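Local coordinates for protein SPT6 (Antonospora locustae, PDB 2XP1) that acts in transcription elongation and probably binds RNA polymerase II through noncanonical tandem SH2 domains, at residues K122-K136 / F139-V153. Sequence-based numbering, arbitrary orientation.
Sequences KVVYAFYFSRKYPGK and FAYNNGSILEEYIGV. With SO4 (sulfate ion), chain C.
Phe-127 and Phe-139 sit opposite each other as a non-hydrogen-bonded pair of the antiparallel hairpin. CD1 of Phe-139 lies over one face of the Phe-127 ring, 3.5 Å from Phe-127 CZ. The ring planes meet obliquely, 34° apart. With chi1 at 169°, CG of Phe-139 points away from the backbone N, which brings Phe-139 CE1 within 3.5 Å of Tyr-125 CB. CD1 of Ile-151, one strand further, meets the edge of the Phe-127 ring. Helix 167-175 packs on this side through Ile-167 and Phe-170. Replacing Phe-127 by alanine is likely to leave Phe-139 CD1 and Ile-151 CD1 without their shared partner and open a gap beneath the helix. Ala-126 and Ala-140, pointing to the other face, exchange two backbone hydrogen bonds. Past the end of strand 124-129, Ser-130 OG donates to sulfate O4, as does Tyr-150 OH from strand 146-153, both at 2.6 Å. Tyr-133 crosses Tyr-150 at about a right angle, its ring edge near that hydroxyl. Backbone N of Arg-131 and Lys-132 both reach O2. Hydroxyls and amides thus hold this sulfate, probably from the crystallisation liquor, while the Arg-131 guanidinium pairs with Asp-56 and Phe-129 O, consistent with a noncanonical SH2 domain.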
ATOM      1  N   LYS A 122       9.468  25.576 -22.430  1.00 71.39           N
ATOM      2  CA  LYS A 122       8.689  24.611 -21.693  1.00 68.18           C
ATOM      3  C   LYS A 122       9.546  24.032 -20.585  1.00 65.26           C
ATOM      4  O   LYS A 122      10.775  24.195 -20.600  1.00 66.93           O
ATOM      5  CB  LYS A 122       8.211  23.511 -22.636  1.00 68.62           C
ATOM      6  CG  LYS A 122       9.343  22.747 -23.298  1.00 70.92           C
ATOM      7  CD  LYS A 122       8.890  21.389 -23.787  1.00 72.22           C
ATOM      8  CE  LYS A 122      10.068  20.438 -23.901  1.00 74.13           C
ATOM      9  NZ  LYS A 122      10.024  19.650 -25.155  1.00 78.14           N
ATOM     10  N   VAL A 123       8.906  23.375 -19.619  1.00 61.09           N
ATOM     11  CA  VAL A 123       9.614  22.546 -18.652  1.00 57.16           C
ATOM     12  C   VAL A 123      10.141  21.288 -19.321  1.00 56.19           C
ATOM     13  O   VAL A 123       9.405  20.578 -20.009  1.00 55.60           O
ATOM     14  CB  VAL A 123       8.713  22.117 -17.503  1.00 54.51           C
ATOM     15  CG1 VAL A 123       9.497  21.232 -16.526  1.00 50.55           C
ATOM     16  CG2 VAL A 123       8.155  23.351 -16.822  1.00 55.74           C
ATOM     17  N   VAL A 124      11.429  21.042 -19.105  1.00 56.08           N
ATOM     18  CA  VAL A 124      12.143  19.906 -19.645  1.00 56.10           C
ATOM     19  C   VAL A 124      12.326  18.946 -18.502  1.00 53.44           C
ATOM     20  O   VAL A 124      12.727  19.345 -17.407  1.00 52.98           O
ATOM     21  CB  VAL A 124      13.526  20.323 -20.178  1.00 58.61           C
ATOM     22  CG1 VAL A 124      14.237  19.138 -20.765  1.00 58.83           C
ATOM     23  CG2 VAL A 124      13.383  21.408 -21.241  1.00 60.93           C
ATOM     24  N   TYR A 125      12.026  17.678 -18.721  1.00 52.31           N
ATOM     25  CA  TYR A 125      12.133  16.758 -17.620  1.00 49.79           C
ATOM     26  C   TYR A 125      12.611  15.434 -18.080  1.00 49.78           C
ATOM     27  O   TYR A 125      12.411  15.077 -19.231  1.00 50.25           O
ATOM     28  CB  TYR A 125      10.798  16.602 -16.919  1.00 48.30           C
ATOM     29  CG  TYR A 125       9.672  16.117 -17.793  1.00 51.46           C
ATOM     30  CD1 TYR A 125       9.337  14.764 -17.834  1.00 52.34           C
ATOM     31  CD2 TYR A 125       8.939  17.007 -18.589  1.00 55.43           C
ATOM     32  CE1 TYR A 125       8.274  14.309 -18.628  1.00 54.85           C
ATOM     33  CE2 TYR A 125       7.889  16.565 -19.387  1.00 57.56           C
ATOM     34  CZ  TYR A 125       7.556  15.207 -19.390  1.00 57.10           C
ATOM     35  OH  TYR A 125       6.520  14.748 -20.182  1.00 61.43           O
ATOM     36  N   ALA A 126      13.233  14.694 -17.163  1.00 48.73           N
ATOM     37  CA  ALA A 126      13.831  13.418 -17.514  1.00 49.40           C
ATOM     38  C   ALA A 126      13.634  12.498 -16.374  1.00 46.92           C
ATOM     39  O   ALA A 126      13.357  12.960 -15.273  1.00 46.52           O
ATOM     40  CB  ALA A 126      15.316  13.589 -17.811  1.00 51.68           C
ATOM     41  N   PHE A 127      13.765  11.197 -16.620  1.00 46.94           N
ATOM     42  CA  PHE A 127      13.707  10.210 -15.530  1.00 44.77           C
ATOM     43  C   PHE A 127      14.918   9.305 -15.611  1.00 45.00           C
ATOM     44  O   PHE A 127      15.303   8.914 -16.684  1.00 46.17           O
ATOM     45  CB  PHE A 127      12.469   9.311 -15.612  1.00 43.28           C
ATOM     46  CG  PHE A 127      11.186  10.013 -15.416  1.00 42.99           C
ATOM     47  CD1 PHE A 127      10.550  10.642 -16.497  1.00 46.55           C
ATOM     48  CD2 PHE A 127      10.570  10.003 -14.172  1.00 41.23           C
ATOM     49  CE1 PHE A 127       9.340  11.295 -16.346  1.00 47.86           C
ATOM     50  CE2 PHE A 127       9.352  10.645 -13.976  1.00 45.86           C
ATOM     51  CZ  PHE A 127       8.711  11.308 -15.091  1.00 47.54           C
ATOM     52  N   TYR A 128      15.486   8.974 -14.451  1.00 44.36           N
ATOM     53  CA  TYR A 128      16.568   8.014 -14.328  1.00 44.59           C
ATOM     54  C   TYR A 128      16.551   7.393 -12.937  1.00 43.48           C
ATOM     55  O   TYR A 128      16.054   8.000 -11.999  1.00 42.90           O
ATOM     56  CB  TYR A 128      17.907   8.668 -14.623  1.00 47.03           C
ATOM     57  CG  TYR A 128      18.211   9.970 -13.890  1.00 49.03           C
ATOM     58  CD1 TYR A 128      18.916   9.964 -12.674  1.00 49.50           C
ATOM     59  CD2 TYR A 128      17.840  11.205 -14.432  1.00 51.82           C
ATOM     60  CE1 TYR A 128      19.221  11.141 -12.013  1.00 51.59           C
ATOM     61  CE2 TYR A 128      18.141  12.397 -13.773  1.00 54.05           C
ATOM     62  CZ  TYR A 128      18.829  12.345 -12.567  1.00 54.38           C
ATOM     63  OH  TYR A 128      19.130  13.504 -11.906  1.00 59.39           O
ATOM     64  N   PHE A 129      17.054   6.172 -12.807  1.00 43.71           N
ATOM     65  CA  PHE A 129      17.070   5.518 -11.499  1.00 42.54           C
ATOM     66  C   PHE A 129      18.108   6.174 -10.662  1.00 43.54           C
ATOM     67  O   PHE A 129      19.146   6.554 -11.177  1.00 44.77           O
ATOM     68  CB  PHE A 129      17.396   4.034 -11.619  1.00 41.83           C
ATOM     69  CG  PHE A 129      16.242   3.239 -12.104  1.00 41.17           C
ATOM     70  CD1 PHE A 129      16.294   2.606 -13.314  1.00 41.83           C
ATOM     71  CD2 PHE A 129      15.079   3.175 -11.374  1.00 38.34           C
ATOM     72  CE1 PHE A 129      15.223   1.881 -13.771  1.00 41.43           C
ATOM     73  CE2 PHE A 129      14.003   2.485 -11.853  1.00 39.68           C
ATOM     74  CZ  PHE A 129      14.086   1.834 -13.073  1.00 38.85           C
ATOM     75  N   SER A 130      17.795   6.289  -9.376  1.00 42.79           N
ATOM     76  CA  SER A 130      18.704   6.842  -8.367  1.00 44.94           C
ATOM     77  C   SER A 130      19.763   5.819  -8.020  1.00 46.40           C
ATOM     78  O   SER A 130      19.439   4.646  -7.782  1.00 43.88           O
ATOM     79  CB  SER A 130      17.936   7.171  -7.057  1.00 43.77           C
ATOM     80  OG  SER A 130      18.837   7.670  -6.049  1.00 44.45           O
ATOM     81  N   ARG A 131      21.013   6.288  -7.950  1.00 50.53           N
ATOM     82  CA  ARG A 131      22.145   5.497  -7.445  1.00 53.02           C
ATOM     83  C   ARG A 131      22.380   5.762  -5.939  1.00 54.10           C
ATOM     84  O   ARG A 131      22.868   4.879  -5.211  1.00 55.12           O
ATOM     85  CB  ARG A 131      23.415   5.796  -8.259  1.00 56.27           C
ATOM     86  CG  ARG A 131      23.512   5.044  -9.591  1.00 57.69           C
ATOM     87  CD  ARG A 131      22.484   5.511 -10.661  1.00 59.43           C
ATOM     88  NE  ARG A 131      22.658   4.751 -11.901  1.00 58.29           N
ATOM     89  CZ  ARG A 131      21.804   4.673 -12.926  1.00 56.85           C
ATOM     90  NH1 ARG A 131      20.638   5.334 -12.965  1.00 50.81           N
ATOM     91  NH2 ARG A 131      22.149   3.901 -13.948  1.00 58.63           N
ATOM     92  N   LYS A 132      22.029   6.963  -5.477  1.00 54.82           N
ATOM     93  CA  LYS A 132      22.124   7.311  -4.063  1.00 56.23           C
ATOM     94  C   LYS A 132      21.095   6.535  -3.265  1.00 53.66           C
ATOM     95  O   LYS A 132      21.363   6.145  -2.121  1.00 55.14           O
ATOM     96  CB  LYS A 132      21.954   8.822  -3.848  1.00 57.89           C
ATOM     97  CG  LYS A 132      22.857   9.679  -4.711  1.00 62.29           C
ATOM     98  CD  LYS A 132      23.052  11.093  -4.120  1.00 68.80           C
ATOM     99  CE  LYS A 132      23.898  11.998  -5.041  1.00 72.78           C
ATOM    100  NZ  LYS A 132      24.552  13.167  -4.361  1.00 75.41           N
ATOM    101  N   TYR A 133      19.931   6.286  -3.869  1.00 50.66           N
ATOM    102  CA  TYR A 133      18.883   5.504  -3.211  1.00 48.41           C
ATOM    103  C   TYR A 133      18.316   4.402  -4.100  1.00 46.46           C
ATOM    104  O   TYR A 133      17.248   4.542  -4.708  1.00 45.53           O
ATOM    105  CB  TYR A 133      17.796   6.395  -2.548  1.00 48.81           C
ATOM    106  CG  TYR A 133      18.400   7.480  -1.647  1.00 49.94           C
ATOM    107  CD1 TYR A 133      18.714   8.727  -2.161  1.00 50.34           C
ATOM    108  CD2 TYR A 133      18.695   7.234  -0.302  1.00 51.81           C
ATOM    109  CE1 TYR A 133      19.297   9.722  -1.365  1.00 53.69           C
ATOM    110  CE2 TYR A 133      19.287   8.238   0.515  1.00 55.63           C
ATOM    111  CZ  TYR A 133      19.575   9.477  -0.036  1.00 55.84           C
ATOM    112  OH  TYR A 133      20.140  10.487   0.713  1.00 60.22           O
ATOM    113  N   PRO A 134      19.049   3.283  -4.188  1.00 45.96           N
ATOM    114  CA  PRO A 134      18.639   2.230  -5.094  1.00 44.02           C
ATOM    115  C   PRO A 134      17.228   1.867  -4.754  1.00 42.22           C
ATOM    116  O   PRO A 134      16.930   1.604  -3.582  1.00 42.60           O
ATOM    117  CB  PRO A 134      19.564   1.070  -4.706  1.00 44.66           C
ATOM    118  CG  PRO A 134      20.783   1.743  -4.195  1.00 46.80           C
ATOM    119  CD  PRO A 134      20.304   2.959  -3.485  1.00 47.60           C
ATOM    120  N   GLY A 135      16.373   1.809  -5.763  1.00 40.61           N
ATOM    121  CA  GLY A 135      14.952   1.569  -5.544  1.00 37.76           C
ATOM    122  C   GLY A 135      14.142   2.820  -5.841  1.00 37.83           C
ATOM    123  O   GLY A 135      12.940   2.724  -6.063  1.00 38.13           O
ATOM    124  N   LYS A 136      14.771   3.993  -5.816  1.00 37.48           N
ATOM    125  CA  LYS A 136      14.082   5.224  -6.232  1.00 38.52           C
ATOM    126  C   LYS A 136      14.291   5.599  -7.716  1.00 38.89           C
ATOM    127  O   LYS A 136      15.410   5.578  -8.251  1.00 39.97           O
ATOM    128  CB  LYS A 136      14.527   6.419  -5.382  1.00 39.23           C
ATOM    129  CG  LYS A 136      14.307   6.266  -3.859  1.00 44.74           C
ATOM    130  CD  LYS A 136      12.819   6.191  -3.528  1.00 49.01           C
ATOM    131  CE  LYS A 136      12.547   5.479  -2.197  1.00 53.45           C
ATOM    132  NZ  LYS A 136      11.079   5.610  -1.820  1.00 53.36           N
ATOM    133  N   PHE A 139      12.978  11.858 -10.723  1.00 41.85           N
ATOM    134  CA  PHE A 139      12.296  12.756 -11.645  1.00 42.74           C
ATOM    135  C   PHE A 139      13.044  14.090 -11.595  1.00 44.82           C
ATOM    136  O   PHE A 139      13.003  14.773 -10.571  1.00 45.19           O
ATOM    137  CB  PHE A 139      10.840  12.983 -11.203  1.00 41.39           C
ATOM    138  CG  PHE A 139      10.149  14.084 -11.947  1.00 44.40           C
ATOM    139  CD1 PHE A 139      10.081  14.063 -13.351  1.00 46.70           C
ATOM    140  CD2 PHE A 139       9.576  15.156 -11.263  1.00 47.63           C
ATOM    141  CE1 PHE A 139       9.445  15.092 -14.057  1.00 48.15           C
ATOM    142  CE2 PHE A 139       8.926  16.198 -11.959  1.00 48.27           C
ATOM    143  CZ  PHE A 139       8.869  16.163 -13.354  1.00 49.90           C
ATOM    144  N   ALA A 140      13.713  14.431 -12.702  1.00 46.63           N
ATOM    145  CA  ALA A 140      14.516  15.646 -12.831  1.00 49.82           C
ATOM    146  C   ALA A 140      13.833  16.616 -13.766  1.00 51.61           C
ATOM    147  O   ALA A 140      13.371  16.233 -14.836  1.00 52.25           O
ATOM    148  CB  ALA A 140      15.907  15.329 -13.381  1.00 50.83           C
ATOM    149  N   TYR A 141      13.767  17.877 -13.375  1.00 53.36           N
ATOM    150  CA  TYR A 141      13.150  18.841 -14.247  1.00 55.63           C
ATOM    151  C   TYR A 141      13.803  20.201 -14.252  1.00 58.46           C
ATOM    152  O   TYR A 141      14.358  20.625 -13.249  1.00 59.23           O
ATOM    153  CB  TYR A 141      11.653  18.929 -14.005  1.00 54.63           C
ATOM    154  CG  TYR A 141      11.232  19.457 -12.672  1.00 54.07           C
ATOM    155  CD1 TYR A 141      10.780  20.772 -12.554  1.00 56.55           C
ATOM    156  CD2 TYR A 141      11.214  18.640 -11.536  1.00 51.43           C
ATOM    157  CE1 TYR A 141      10.361  21.293 -11.333  1.00 56.49           C
ATOM    158  CE2 TYR A 141      10.775  19.145 -10.296  1.00 53.58           C
ATOM    159  CZ  TYR A 141      10.347  20.482 -10.215  1.00 56.41           C
ATOM    160  OH  TYR A 141       9.906  21.032  -9.026  1.00 58.93           O
ATOM    161  N   ASN A 142      13.717  20.876 -15.393  1.00 61.00           N
ATOM    162  CA  ASN A 142      14.305  22.187 -15.571  1.00 63.99           C
ATOM    163  C   ASN A 142      13.257  23.231 -16.000  1.00 66.17           C
ATOM    164  O   ASN A 142      12.675  23.149 -17.104  1.00 66.59           O
ATOM    165  CB  ASN A 142      15.478  22.099 -16.555  1.00 65.80           C
ATOM    166  CG  ASN A 142      16.440  23.274 -16.441  1.00 68.07           C
ATOM    167  OD1 ASN A 142      16.297  24.135 -15.572  1.00 69.78           O
ATOM    168  ND2 ASN A 142      17.427  23.313 -17.328  1.00 68.19           N
ATOM    169  N   ASN A 143      13.020  24.191 -15.095  1.00 67.55           N
ATOM    170  CA  ASN A 143      12.078  25.306 -15.278  1.00 69.97           C
ATOM    171  C   ASN A 143      12.793  26.666 -15.174  1.00 73.47           C
ATOM    172  O   ASN A 143      12.161  27.707 -15.087  1.00 75.21           O
ATOM    173  CB  ASN A 143      10.950  25.226 -14.235  1.00 68.33           C
ATOM    174  CG  ASN A 143      11.451  25.426 -12.789  1.00 68.69           C
ATOM    175  OD1 ASN A 143      12.655  25.535 -12.532  1.00 69.82           O
ATOM    176  ND2 ASN A 143      10.518  25.475 -11.846  1.00 67.27           N
ATOM    177  N   GLY A 144      14.118  26.634 -15.215  1.00 75.48           N
ATOM    178  CA  GLY A 144      14.952  27.768 -14.861  1.00 79.70           C
ATOM    179  C   GLY A 144      16.116  27.163 -14.107  1.00 80.67           C
ATOM    180  O   GLY A 144      17.271  27.294 -14.530  1.00 83.11           O
ATOM    181  N   SER A 145      15.801  26.467 -13.010  1.00 78.88           N
ATOM    182  CA  SER A 145      16.781  25.612 -12.315  1.00 79.21           C
ATOM    183  C   SER A 145      16.422  24.105 -12.323  1.00 75.79           C
ATOM    184  O   SER A 145      15.244  23.726 -12.252  1.00 73.74           O
ATOM    185  CB  SER A 145      17.071  26.117 -10.880  1.00 80.58           C
ATOM    186  OG  SER A 145      15.909  26.622 -10.225  1.00 80.90           O
ATOM    187  N   ILE A 146      17.448  23.262 -12.421  1.00 75.53           N
ATOM    188  CA  ILE A 146      17.280  21.811 -12.351  1.00 72.77           C
ATOM    189  C   ILE A 146      16.956  21.352 -10.906  1.00 70.63           C
ATOM    190  O   ILE A 146      17.809  21.434 -10.019  1.00 72.21           O
ATOM    191  CB  ILE A 146      18.518  21.058 -12.943  1.00 73.81           C
ATOM    192  CG1 ILE A 146      18.945  21.681 -14.273  1.00 77.76           C
ATOM    193  CG2 ILE A 146      18.218  19.570 -13.174  1.00 71.67           C
ATOM    194  CD1 ILE A 146      20.405  21.402 -14.666  1.00 82.78           C
ATOM    195  N   LEU A 147      15.710  20.897 -10.692  1.00 67.56           N
ATOM    196  CA  LEU A 147      15.240  20.300  -9.420  1.00 64.79           C
ATOM    197  C   LEU A 147      15.087  18.776  -9.582  1.00 61.22           C
ATOM    198  O   LEU A 147      15.084  18.285 -10.704  1.00 60.87           O
ATOM    199  CB  LEU A 147      13.906  20.922  -8.952  1.00 64.84           C
ATOM    200  CG  LEU A 147      13.571  22.427  -9.045  1.00 68.18           C
ATOM    201  CD1 LEU A 147      12.421  22.741  -8.123  1.00 69.44           C
ATOM    202  CD2 LEU A 147      14.741  23.323  -8.681  1.00 72.54           C
ATOM    203  N   GLU A 148      14.965  18.036  -8.472  1.00 58.60           N
ATOM    204  CA  GLU A 148      14.894  16.572  -8.523  1.00 55.69           C
ATOM    205  C   GLU A 148      13.941  16.066  -7.479  1.00 53.19           C
ATOM    206  O   GLU A 148      13.852  16.654  -6.419  1.00 54.71           O
ATOM    207  CB  GLU A 148      16.234  15.942  -8.205  1.00 56.20           C
ATOM    208  CG  GLU A 148      17.244  15.974  -9.292  1.00 59.29           C
ATOM    209  CD  GLU A 148      18.611  15.611  -8.755  1.00 63.67           C
ATOM    210  OE1 GLU A 148      18.730  15.274  -7.555  1.00 63.18           O
ATOM    211  OE2 GLU A 148      19.577  15.671  -9.527  1.00 67.38           O
ATOM    212  N   GLU A 149      13.237  14.975  -7.775  1.00 49.33           N
ATOM    213  CA  GLU A 149      12.301  14.404  -6.834  1.00 46.70           C
ATOM    214  C   GLU A 149      12.378  12.912  -6.912  1.00 44.32           C
ATOM    215  O   GLU A 149      12.632  12.356  -7.979  1.00 42.78           O
ATOM    216  CB  GLU A 149      10.873  14.825  -7.140  1.00 47.90           C
ATOM    217  CG  GLU A 149      10.546  16.323  -7.091  1.00 52.07           C
ATOM    218  CD  GLU A 149       9.034  16.574  -7.199  1.00 56.63           C
ATOM    219  OE1 GLU A 149       8.552  16.811  -8.322  1.00 56.29           O
ATOM    220  OE2 GLU A 149       8.327  16.511  -6.162  1.00 58.30           O
ATOM    221  N   TYR A 150      12.109  12.247  -5.795  1.00 42.93           N
ATOM    222  CA  TYR A 150      12.224  10.822  -5.776  1.00 41.89           C
ATOM    223  C   TYR A 150      10.878  10.155  -5.885  1.00 41.59           C
ATOM    224  O   TYR A 150       9.944  10.505  -5.156  1.00 43.17           O
ATOM    225  CB  TYR A 150      12.930  10.360  -4.501  1.00 42.08           C
ATOM    226  CG  TYR A 150      14.434  10.635  -4.446  1.00 44.56           C
ATOM    227  CD1 TYR A 150      15.226  10.593  -5.595  1.00 43.54           C
ATOM    228  CD2 TYR A 150      15.059  10.933  -3.234  1.00 47.22           C
ATOM    229  CE1 TYR A 150      16.594  10.847  -5.550  1.00 47.58           C
ATOM    230  CE2 TYR A 150      16.431  11.169  -3.173  1.00 49.40           C
ATOM    231  CZ  TYR A 150      17.196  11.132  -4.333  1.00 49.80           C
ATOM    232  OH  TYR A 150      18.565  11.372  -4.270  1.00 51.61           O
ATOM    233  N   ILE A 151      10.786   9.163  -6.761  1.00 39.82           N
ATOM    234  CA  ILE A 151       9.599   8.372  -6.840  1.00 39.92           C
ATOM    235  C   ILE A 151       9.932   6.964  -6.393  1.00 39.21           C
ATOM    236  O   ILE A 151      10.932   6.406  -6.817  1.00 39.23           O
ATOM    237  CB  ILE A 151       9.066   8.376  -8.292  1.00 40.43           C
ATOM    238  CG1 ILE A 151       8.678   9.803  -8.695  1.00 41.73           C
ATOM    239  CG2 ILE A 151       7.903   7.433  -8.471  1.00 37.69           C
ATOM    240  CD1 ILE A 151       8.557  10.002 -10.237  1.00 44.29           C
ATOM    241  N   GLY A 152       9.088   6.363  -5.562  1.00 40.25           N
ATOM    242  CA  GLY A 152       9.320   4.974  -5.126  1.00 40.25           C
ATOM    243  C   GLY A 152       8.969   3.993  -6.222  1.00 40.81           C
ATOM    244  O   GLY A 152       8.025   4.201  -6.974  1.00 42.33           O
ATOM    245  N   VAL A 153       9.719   2.912  -6.335  1.00 40.97           N
ATOM    246  CA  VAL A 153       9.375   1.898  -7.323  1.00 41.64           C
ATOM    247  C   VAL A 153       9.045   0.548  -6.665  1.00 43.08           C
ATOM    248  O   VAL A 153       9.961  -0.185  -6.252  1.00 43.61           O
ATOM    249  CB  VAL A 153      10.498   1.671  -8.381  1.00 40.76           C
ATOM    250  CG1 VAL A 153      10.045   0.716  -9.399  1.00 36.63           C
ATOM    251  CG2 VAL A 153      10.921   2.986  -9.059  1.00 42.32           C
TER
HETATM  252  S   SO4 C 980      20.566  10.343  -7.381  1.00 85.77           S
HETATM  253  O1  SO4 C 980      21.388  11.543  -7.192  1.00 89.17           O
HETATM  254  O2  SO4 C 980      21.452   9.189  -7.592  1.00 87.16           O
HETATM  255  O3  SO4 C 980      19.705  10.490  -8.548  1.00 85.17           O
HETATM  256  O4  SO4 C 980      19.726  10.150  -6.208  1.00 84.14           O